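Local coordinates for protein 4-alpha-glucanotransferase (Streptococcus agalactiae, PDB 6M6T) that belongs to the amylomaltase family of TIM-barrel enzymes and holds glycan ligands in its pockets, at residues G403-E406 / N407-V410; D224-E227 / V228-M231; I149-H152 / F153-A157. All coordinates share one frame; numbering follows the deposited sequence.

Interaction 1: G403-E406 / N407-V410; sequences GWFE and NLTV
L408 sends one methyl, CD2, into the angle between two aromatic side chains, W404 and F405. Against the indole it comes over a face: CD2 stands 3.9 Å from the centroid of the six-membered ring of W404 and only 19° off the ring normal, a CH-pi contact in which the methyl is displaced toward the rim, with its closest approach of 3.7 Å at CZ2. The two side chains cross obliquely. The phenyl of F405 meets the same methyl differently, its chain running at about a right angle to that of L408 and its CD1 lying 3.6 Å from CD2. W404 and F405 both carry CG on the far side of CA-CB from the backbone N (chi1 155° and -162°), beside the carbonyl carbon, which places both rings where CD2 of L408 reaches them.

The backbone reverses just before this leucine. N407 is the centre of an inverse gamma turn, with L408 N making a weak, bent bond to E406 O (3.0 Å). The ND2 of N407 binds OE2 of E399, which ties the turn to the preceding loop.

Beyond the turn the chain enters helix 410-419, whose K413 touches both L408 and F405, while V432 of helix 428-438 packs on W404. The contact therefore joins the short helix starting at 401, which follows barrel strand 389-392, to the next helix of the TIM-barrel chain. Cohesion across the turn is mostly apolar; dispersion and CH-pi contacts are weakly directional, and the two rings probably place L408 more than the weak turn bond does.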
ATOM      1  N   GLY A 403       0.346  18.706 -11.614  1.00 57.86           N
ATOM      2  CA  GLY A 403      -0.500  18.163 -12.664  1.00 59.71           C
ATOM      3  C   GLY A 403      -1.957  18.566 -12.514  1.00 58.39           C
ATOM      4  O   GLY A 403      -2.607  18.957 -13.487  1.00 59.81           O
ATOM      5  N   TRP A 404      -2.495  18.465 -11.292  1.00 61.93           N
ATOM      6  CA  TRP A 404      -3.880  18.868 -11.046  1.00 60.12           C
ATOM      7  C   TRP A 404      -4.127  20.307 -11.486  1.00 62.38           C
ATOM      8  O   TRP A 404      -5.170  20.613 -12.076  1.00 65.88           O
ATOM      9  CB  TRP A 404      -4.211  18.678  -9.564  1.00 53.00           C
ATOM     10  CG  TRP A 404      -5.300  19.545  -9.034  1.00 58.22           C
ATOM     11  CD1 TRP A 404      -6.628  19.239  -8.956  1.00 56.54           C
ATOM     12  CD2 TRP A 404      -5.155  20.853  -8.458  1.00 61.07           C
ATOM     13  NE1 TRP A 404      -7.319  20.275  -8.379  1.00 53.59           N
ATOM     14  CE2 TRP A 404      -6.438  21.280  -8.065  1.00 54.97           C
ATOM     15  CE3 TRP A 404      -4.064  21.707  -8.242  1.00 61.15           C
ATOM     16  CZ2 TRP A 404      -6.666  22.527  -7.479  1.00 50.85           C
ATOM     17  CZ3 TRP A 404      -4.293  22.948  -7.653  1.00 58.30           C
ATOM     18  CH2 TRP A 404      -5.587  23.344  -7.283  1.00 51.94           C
ATOM     19  N   PHE A 405      -3.147  21.192 -11.262  1.00 60.30           N
ATOM     20  CA  PHE A 405      -3.303  22.597 -11.619  1.00 59.37           C
ATOM     21  C   PHE A 405      -3.348  22.851 -13.126  1.00 62.62           C
ATOM     22  O   PHE A 405      -3.840  23.905 -13.539  1.00 66.00           O
ATOM     23  CB  PHE A 405      -2.187  23.439 -11.001  1.00 60.91           C
ATOM     24  CG  PHE A 405      -2.513  24.906 -10.972  1.00 64.21           C
ATOM     25  CD1 PHE A 405      -3.596  25.365 -10.238  1.00 62.13           C
ATOM     26  CD2 PHE A 405      -1.775  25.818 -11.715  1.00 62.68           C
ATOM     27  CE1 PHE A 405      -3.927  26.709 -10.227  1.00 63.17           C
ATOM     28  CE2 PHE A 405      -2.098  27.165 -11.707  1.00 54.92           C
ATOM     29  CZ  PHE A 405      -3.173  27.610 -10.962  1.00 64.54           C
ATOM     30  N   GLU A 406      -2.839  21.943 -13.964  1.00 65.34           N
ATOM     31  CA  GLU A 406      -2.987  22.149 -15.404  1.00 58.74           C
ATOM     32  C   GLU A 406      -4.439  21.999 -15.826  1.00 64.45           C
ATOM     33  O   GLU A 406      -4.957  22.815 -16.594  1.00 72.64           O
ATOM     34  CB  GLU A 406      -2.142  21.160 -16.199  1.00 60.54           C
ATOM     35  CG  GLU A 406      -0.806  20.789 -15.593  1.00 66.14           C
ATOM     36  CD  GLU A 406       0.158  20.276 -16.645  1.00 67.67           C
ATOM     37  OE1 GLU A 406      -0.171  20.404 -17.853  1.00 67.73           O
ATOM     38  OE2 GLU A 406       1.235  19.747 -16.270  1.00 66.24           O
ATOM     39  N   ASN A 407      -5.116  20.966 -15.335  1.00 63.97           N
ATOM     40  CA  ASN A 407      -6.414  20.567 -15.875  1.00 62.43           C
ATOM     41  C   ASN A 407      -7.563  21.235 -15.148  1.00 64.64           C
ATOM     42  O   ASN A 407      -8.513  20.591 -14.715  1.00 64.52           O
ATOM     43  CB  ASN A 407      -6.526  19.055 -15.821  1.00 56.38           C
ATOM     44  CG  ASN A 407      -5.360  18.393 -16.494  1.00 60.09           C
ATOM     45  OD1 ASN A 407      -4.986  18.771 -17.613  1.00 60.25           O
ATOM     46  ND2 ASN A 407      -4.756  17.417 -15.822  1.00 54.38           N
ATOM     47  N   LEU A 408      -7.473  22.554 -15.039  1.00 69.56           N
ATOM     48  CA  LEU A 408      -8.483  23.364 -14.383  1.00 73.58           C
ATOM     49  C   LEU A 408      -9.019  24.393 -15.372  1.00 71.59           C
ATOM     50  O   LEU A 408      -8.246  25.024 -16.119  1.00 64.17           O
ATOM     51  CB  LEU A 408      -7.915  24.051 -13.141  1.00 68.39           C
ATOM     52  CG  LEU A 408      -7.912  23.404 -11.745  1.00 69.75           C
ATOM     53  CD1 LEU A 408      -7.605  21.910 -11.796  1.00 62.57           C
ATOM     54  CD2 LEU A 408      -6.942  24.142 -10.765  1.00 59.09           C
ATOM     55  N   THR A 409     -10.348  24.506 -15.405  1.00 67.49           N
ATOM     56  CA  THR A 409     -10.992  25.678 -15.979  1.00 68.19           C
ATOM     57  C   THR A 409     -10.238  26.937 -15.564  1.00 75.57           C
ATOM     58  O   THR A 409      -9.951  27.114 -14.374  1.00 79.46           O
ATOM     59  CB  THR A 409     -12.422  25.767 -15.445  1.00 71.54           C
ATOM     60  OG1 THR A 409     -13.004  24.453 -15.370  1.00 71.47           O
ATOM     61  CG2 THR A 409     -13.305  26.700 -16.285  1.00 71.58           C
ATOM     62  N   VAL A 410      -9.910  27.803 -16.535  1.00 70.91           N
ATOM     63  CA  VAL A 410      -9.204  28.999 -16.107  1.00 75.51           C
ATOM     64  C   VAL A 410     -10.050  29.831 -15.139  1.00 72.42           C
ATOM     65  O   VAL A 410      -9.494  30.603 -14.346  1.00 70.44           O
ATOM     66  CB  VAL A 410      -8.740  29.823 -17.304  1.00 71.17           C
ATOM     67  CG1 VAL A 410      -7.585  30.730 -16.873  1.00 60.88           C
ATOM     68  CG2 VAL A 410      -8.280  28.923 -18.445  1.00 74.61           C
TER

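Interaction 2: D224-E227 / V228-M231; sequences DSVE and VWTM
V226 O is gripped twice by T230, which sends it both its backbone N (2.9 Å, nearly straight at 170°) and its hydroxyl OG1 (3.1 Å). The two donors reach the carbonyl from opposite faces of its plane. With chi1 at 75°, OG1 of T230 sits between its own backbone N and carbonyl carbon, which turns the hydroxyl back along the helix to the preceding turn. This is the short helix 226-230 of the TIM-barrel enzyme, N-capped by S225.

The cap is made by S225 OG, which accepts from E227 N at 2.7 Å and, more weakly, from V228 N, covering amides of the first turn. W229 N and M231 N continue the i to i+4 pattern, bonding to S225 O and E227 O.

V226 puts CG2 3.8 Å from CG2 of T230 and at the edge of the W229 indole, near its plane. That indole leads away from the helix, donating NE1 to I166 O, stacking edge-to-face with W161 and taking a cation-pi contact from R169. M231 lies alongside E227, both chains heading the same way, and W278 of helix 277-289 touches both. M231 is extended through SD and bent at the last torsion, chi3 -78°, which brings CE to 3.6 Å from CG of E227.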
ATOM      1  N   ASP A 224      -5.339 -14.576  -7.483  1.00 51.68           N
ATOM      2  CA  ASP A 224      -4.155 -15.427  -7.582  1.00 50.50           C
ATOM      3  C   ASP A 224      -3.403 -15.321  -6.261  1.00 50.62           C
ATOM      4  O   ASP A 224      -2.413 -14.605  -6.135  1.00 50.15           O
ATOM      5  CB  ASP A 224      -3.297 -14.972  -8.756  1.00 54.33           C
ATOM      6  CG  ASP A 224      -2.305 -16.013  -9.196  1.00 60.65           C
ATOM      7  OD1 ASP A 224      -2.488 -17.197  -8.839  1.00 65.59           O
ATOM      8  OD2 ASP A 224      -1.337 -15.645  -9.906  1.00 60.17           O
ATOM      9  N   SER A 225      -3.867 -16.083  -5.273  1.00 53.31           N
ATOM     10  CA  SER A 225      -3.570 -15.805  -3.873  1.00 50.16           C
ATOM     11  C   SER A 225      -3.534 -17.085  -3.050  1.00 49.44           C
ATOM     12  O   SER A 225      -4.287 -18.022  -3.321  1.00 55.26           O
ATOM     13  CB  SER A 225      -4.622 -14.845  -3.293  1.00 52.28           C
ATOM     14  OG  SER A 225      -4.844 -15.081  -1.912  1.00 53.23           O
ATOM     15  N   VAL A 226      -2.667 -17.103  -2.032  1.00 48.49           N
ATOM     16  CA  VAL A 226      -2.634 -18.209  -1.088  1.00 44.49           C
ATOM     17  C   VAL A 226      -3.917 -18.276  -0.274  1.00 49.03           C
ATOM     18  O   VAL A 226      -4.222 -19.319   0.316  1.00 49.70           O
ATOM     19  CB  VAL A 226      -1.394 -18.087  -0.177  1.00 46.65           C
ATOM     20  CG1 VAL A 226      -1.517 -16.909   0.770  1.00 43.02           C
ATOM     21  CG2 VAL A 226      -1.183 -19.359   0.606  1.00 48.51           C
ATOM     22  N   GLU A 227      -4.698 -17.196  -0.244  1.00 48.49           N
ATOM     23  CA  GLU A 227      -5.940 -17.205   0.527  1.00 54.27           C
ATOM     24  C   GLU A 227      -7.082 -17.842  -0.263  1.00 52.86           C
ATOM     25  O   GLU A 227      -7.868 -18.623   0.289  1.00 50.58           O
ATOM     26  CB  GLU A 227      -6.303 -15.776   0.959  1.00 54.82           C
ATOM     27  CG  GLU A 227      -5.656 -15.337   2.278  1.00 58.70           C
ATOM     28  CD  GLU A 227      -4.259 -14.749   2.094  1.00 57.03           C
ATOM     29  OE1 GLU A 227      -3.958 -14.245   0.984  1.00 52.53           O
ATOM     30  OE2 GLU A 227      -3.465 -14.783   3.064  1.00 62.31           O
ATOM     31  N   VAL A 228      -7.191 -17.509  -1.551  1.00 52.49           N
ATOM     32  CA  VAL A 228      -8.117 -18.188  -2.452  1.00 49.17           C
ATOM     33  C   VAL A 228      -7.803 -19.670  -2.529  1.00 50.29           C
ATOM     34  O   VAL A 228      -8.693 -20.493  -2.777  1.00 46.69           O
ATOM     35  CB  VAL A 228      -8.051 -17.517  -3.836  1.00 51.84           C
ATOM     36  CG1 VAL A 228      -8.858 -18.296  -4.860  1.00 54.02           C
ATOM     37  CG2 VAL A 228      -8.540 -16.076  -3.741  1.00 56.98           C
ATOM     38  N   TRP A 229      -6.536 -20.033  -2.309  1.00 50.86           N
ATOM     39  CA  TRP A 229      -6.104 -21.423  -2.317  1.00 48.81           C
ATOM     40  C   TRP A 229      -6.460 -22.154  -1.015  1.00 55.78           C
ATOM     41  O   TRP A 229      -7.195 -23.150  -1.033  1.00 58.58           O
ATOM     42  CB  TRP A 229      -4.603 -21.471  -2.574  1.00 48.46           C
ATOM     43  CG  TRP A 229      -4.118 -22.801  -2.974  1.00 52.69           C
ATOM     44  CD1 TRP A 229      -4.706 -23.654  -3.858  1.00 46.41           C
ATOM     45  CD2 TRP A 229      -2.936 -23.455  -2.504  1.00 52.16           C
ATOM     46  NE1 TRP A 229      -3.971 -24.798  -3.962  1.00 48.39           N
ATOM     47  CE2 TRP A 229      -2.875 -24.704  -3.143  1.00 50.73           C
ATOM     48  CE3 TRP A 229      -1.931 -23.111  -1.594  1.00 44.12           C
ATOM     49  CZ2 TRP A 229      -1.837 -25.609  -2.915  1.00 45.04           C
ATOM     50  CZ3 TRP A 229      -0.912 -24.015  -1.360  1.00 45.42           C
ATOM     51  CH2 TRP A 229      -0.871 -25.247  -2.021  1.00 45.37           C
ATOM     52  N   THR A 230      -5.941 -21.680   0.129  1.00 52.48           N
ATOM     53  CA  THR A 230      -6.114 -22.400   1.389  1.00 49.42           C
ATOM     54  C   THR A 230      -7.448 -22.127   2.071  1.00 55.66           C
ATOM     55  O   THR A 230      -7.866 -22.919   2.928  1.00 63.49           O
ATOM     56  CB  THR A 230      -5.010 -22.036   2.375  1.00 51.96           C
ATOM     57  OG1 THR A 230      -5.274 -20.736   2.901  1.00 52.84           O
ATOM     58  CG2 THR A 230      -3.657 -22.027   1.704  1.00 57.86           C
ATOM     59  N   MET A 231      -8.111 -21.021   1.747  1.00 52.65           N
ATOM     60  CA  MET A 231      -9.338 -20.618   2.435  1.00 55.91           C
ATOM     61  C   MET A 231     -10.369 -20.135   1.419  1.00 56.72           C
ATOM     62  O   MET A 231     -10.813 -18.982   1.462  1.00 51.20           O
ATOM     63  CB  MET A 231      -9.035 -19.529   3.461  1.00 54.70           C
ATOM     64  CG  MET A 231      -8.184 -19.952   4.651  1.00 59.16           C
ATOM     65  SD  MET A 231      -7.875 -18.524   5.731  1.00 72.82           S
ATOM     66  CE  MET A 231      -6.576 -17.675   4.827  1.00 53.22           C
TER

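Interaction 3: I149-H152 / F153-A157; sequences IKEH and FGNKA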
ATOM      1  N   ILE A 149       4.750 -23.731  -5.940  1.00 42.96           N
ATOM      2  CA  ILE A 149       3.903 -24.348  -6.948  1.00 46.95           C
ATOM      3  C   ILE A 149       3.694 -23.387  -8.113  1.00 51.83           C
ATOM      4  O   ILE A 149       3.695 -23.793  -9.282  1.00 52.24           O
ATOM      5  CB  ILE A 149       2.572 -24.806  -6.323  1.00 45.43           C
ATOM      6  CG1 ILE A 149       2.837 -25.757  -5.155  1.00 41.68           C
ATOM      7  CG2 ILE A 149       1.721 -25.512  -7.348  1.00 48.16           C
ATOM      8  CD1 ILE A 149       1.597 -26.165  -4.415  1.00 37.75           C
ATOM      9  N   LYS A 150       3.545 -22.091  -7.819  1.00 52.97           N
ATOM     10  CA  LYS A 150       3.345 -21.113  -8.883  1.00 50.61           C
ATOM     11  C   LYS A 150       4.540 -21.085  -9.820  1.00 48.17           C
ATOM     12  O   LYS A 150       4.390 -21.025 -11.047  1.00 45.47           O
ATOM     13  CB  LYS A 150       3.097 -19.734  -8.275  1.00 50.04           C
ATOM     14  CG  LYS A 150       2.894 -18.617  -9.294  1.00 55.29           C
ATOM     15  CD  LYS A 150       2.337 -17.366  -8.631  1.00 54.83           C
ATOM     16  CE  LYS A 150       1.986 -16.310  -9.669  1.00 59.60           C
ATOM     17  NZ  LYS A 150       0.926 -16.755 -10.611  1.00 58.69           N
ATOM     18  N   GLU A 151       5.739 -21.133  -9.251  1.00 57.70           N
ATOM     19  CA  GLU A 151       6.928 -21.084 -10.080  1.00 56.84           C
ATOM     20  C   GLU A 151       7.082 -22.365 -10.882  1.00 56.23           C
ATOM     21  O   GLU A 151       7.476 -22.301 -12.051  1.00 55.94           O
ATOM     22  CB  GLU A 151       8.160 -20.789  -9.212  1.00 53.25           C
ATOM     23  CG  GLU A 151       8.355 -19.277  -8.965  1.00 60.96           C
ATOM     24  CD  GLU A 151       9.259 -18.923  -7.764  1.00 68.49           C
ATOM     25  OE1 GLU A 151       9.846 -19.833  -7.130  1.00 63.24           O
ATOM     26  OE2 GLU A 151       9.383 -17.708  -7.456  1.00 67.20           O
ATOM     27  N   HIS A 152       6.722 -23.521 -10.299  1.00 57.95           N
ATOM     28  CA  HIS A 152       6.820 -24.781 -11.039  1.00 55.79           C
ATOM     29  C   HIS A 152       5.986 -24.724 -12.305  1.00 51.18           C
ATOM     30  O   HIS A 152       6.462 -25.074 -13.389  1.00 61.72           O
ATOM     31  CB  HIS A 152       6.392 -25.979 -10.178  1.00 55.06           C
ATOM     32  CG  HIS A 152       6.345 -27.284 -10.933  1.00 64.84           C
ATOM     33  ND1 HIS A 152       5.581 -28.359 -10.524  1.00 58.55           N
ATOM     34  CD2 HIS A 152       6.970 -27.686 -12.069  1.00 63.75           C
ATOM     35  CE1 HIS A 152       5.736 -29.360 -11.370  1.00 56.79           C
ATOM     36  NE2 HIS A 152       6.571 -28.978 -12.318  1.00 57.91           N
ATOM     37  N   PHE A 153       4.751 -24.248 -12.190  1.00 52.72           N
ATOM     38  CA  PHE A 153       3.838 -24.156 -13.324  1.00 56.76           C
ATOM     39  C   PHE A 153       4.142 -22.972 -14.218  1.00 58.18           C
ATOM     40  O   PHE A 153       3.275 -22.566 -15.008  1.00 59.82           O
ATOM     41  CB  PHE A 153       2.387 -24.108 -12.836  1.00 48.15           C
ATOM     42  CG  PHE A 153       1.923 -25.404 -12.261  1.00 55.19           C
ATOM     43  CD1 PHE A 153       2.117 -26.590 -12.959  1.00 58.33           C
ATOM     44  CD2 PHE A 153       1.334 -25.455 -11.015  1.00 54.50           C
ATOM     45  CE1 PHE A 153       1.716 -27.795 -12.431  1.00 54.57           C
ATOM     46  CE2 PHE A 153       0.925 -26.664 -10.485  1.00 55.71           C
ATOM     47  CZ  PHE A 153       1.122 -27.832 -11.189  1.00 54.71           C
ATOM     48  N   GLY A 154       5.340 -22.412 -14.080  1.00 49.85           N
ATOM     49  CA  GLY A 154       5.793 -21.347 -14.947  1.00 53.60           C
ATOM     50  C   GLY A 154       5.221 -19.990 -14.623  1.00 55.20           C
ATOM     51  O   GLY A 154       4.914 -19.224 -15.545  1.00 53.17           O
ATOM     52  N   ASN A 155       5.076 -19.665 -13.332  1.00 57.34           N
ATOM     53  CA  ASN A 155       4.511 -18.389 -12.895  1.00 49.92           C
ATOM     54  C   ASN A 155       3.166 -18.150 -13.562  1.00 58.40           C
ATOM     55  O   ASN A 155       2.913 -17.089 -14.137  1.00 61.63           O
ATOM     56  CB  ASN A 155       5.460 -17.225 -13.182  1.00 54.06           C
ATOM     57  CG  ASN A 155       6.674 -17.215 -12.279  1.00 57.11           C
ATOM     58  OD1 ASN A 155       6.590 -17.513 -11.081  1.00 56.55           O
ATOM     59  ND2 ASN A 155       7.816 -16.855 -12.849  1.00 58.20           N
ATOM     60  N   LYS A 156       2.319 -19.179 -13.528  1.00 65.18           N
ATOM     61  CA  LYS A 156       0.958 -19.116 -14.046  1.00 58.98           C
ATOM     62  C   LYS A 156      -0.025 -18.929 -12.898  1.00 59.41           C
ATOM     63  O   LYS A 156       0.215 -19.374 -11.772  1.00 59.96           O
ATOM     64  CB  LYS A 156       0.611 -20.379 -14.839  1.00 58.79           C
ATOM     65  CG  LYS A 156       1.231 -20.398 -16.220  1.00 58.50           C
ATOM     66  CD  LYS A 156       0.436 -21.206 -17.221  1.00 60.96           C
ATOM     67  CE  LYS A 156       0.679 -20.661 -18.623  1.00 65.14           C
ATOM     68  NZ  LYS A 156       2.092 -20.886 -19.069  1.00 63.17           N
ATOM     69  N   ALA A 157      -1.135 -18.262 -13.189  1.00 59.37           N
ATOM     70  CA  ALA A 157      -2.117 -17.998 -12.150  1.00 54.50           C
ATOM     71  C   ALA A 157      -2.634 -19.296 -11.539  1.00 56.22           C
ATOM     72  O   ALA A 157      -2.623 -20.362 -12.164  1.00 59.61           O
ATOM     73  CB  ALA A 157      -3.282 -17.196 -12.713  1.00 58.53           C
TER
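I149 and F153, one turn apart, run alongside each other, with CG2 of the isoleucine against CE2 of the phenyl ring at 3.4 Å. F153 swings its ring beside its own backbone N, which carries it back over the last helical turn to meet this methyl. The imidazole of H152 lies nearly parallel to this phenyl, planes 17° apart, but slid so far that the rings barely overlap; ND1 is the atom that comes over the phenyl face. Y177 of helix 171-180 touches all three residues.

K150 runs the other way. Its chain is extended as far as CE and bends only at chi4 (62°), which turns NZ toward K156 O in a weak bond of 3.0 Å; the main partner of the ammonium is the carboxylate of D224, in a salt bridge. E151, held by H188 at OE1, lies next to N155, whose OD1 comes 3.3 Å from its CG, with the carboxylate and amide planes steeply inclined to each other.

F153 N keeps a nearly straight helical bond to I149 O. Beyond it G154, at phi 78°, turns the chain: G154 N bonds to E151 O at 2.9 Å, and N155 N, weakly, to K150 O. Together they form a Schellman motif with G154 as the C-prime residue, closing helix 140-152.

Interactions 2 and 3 sit together, their centres 14 Å apart, whereas the centre of interaction 1 is 43 and 45 Å from theirs; interactions 1 and 2 are on opposite sides of the chain's centre. The neighbours share the salt bridge of K150 with D224, and W229 CH2 packs against I149 CD1, so the 224-231 region is joined to the end of helix 140-152. Interaction 2 is buried and relies on backbone and capping bonds; interactions 1 and 3 are partly buried, with exposed residues at their turns. Helix 140-152 ends in a Schellman motif, whereas after helix 401-404 the chain passes through an inverse gamma turn and relies on leucine-aromatic packing.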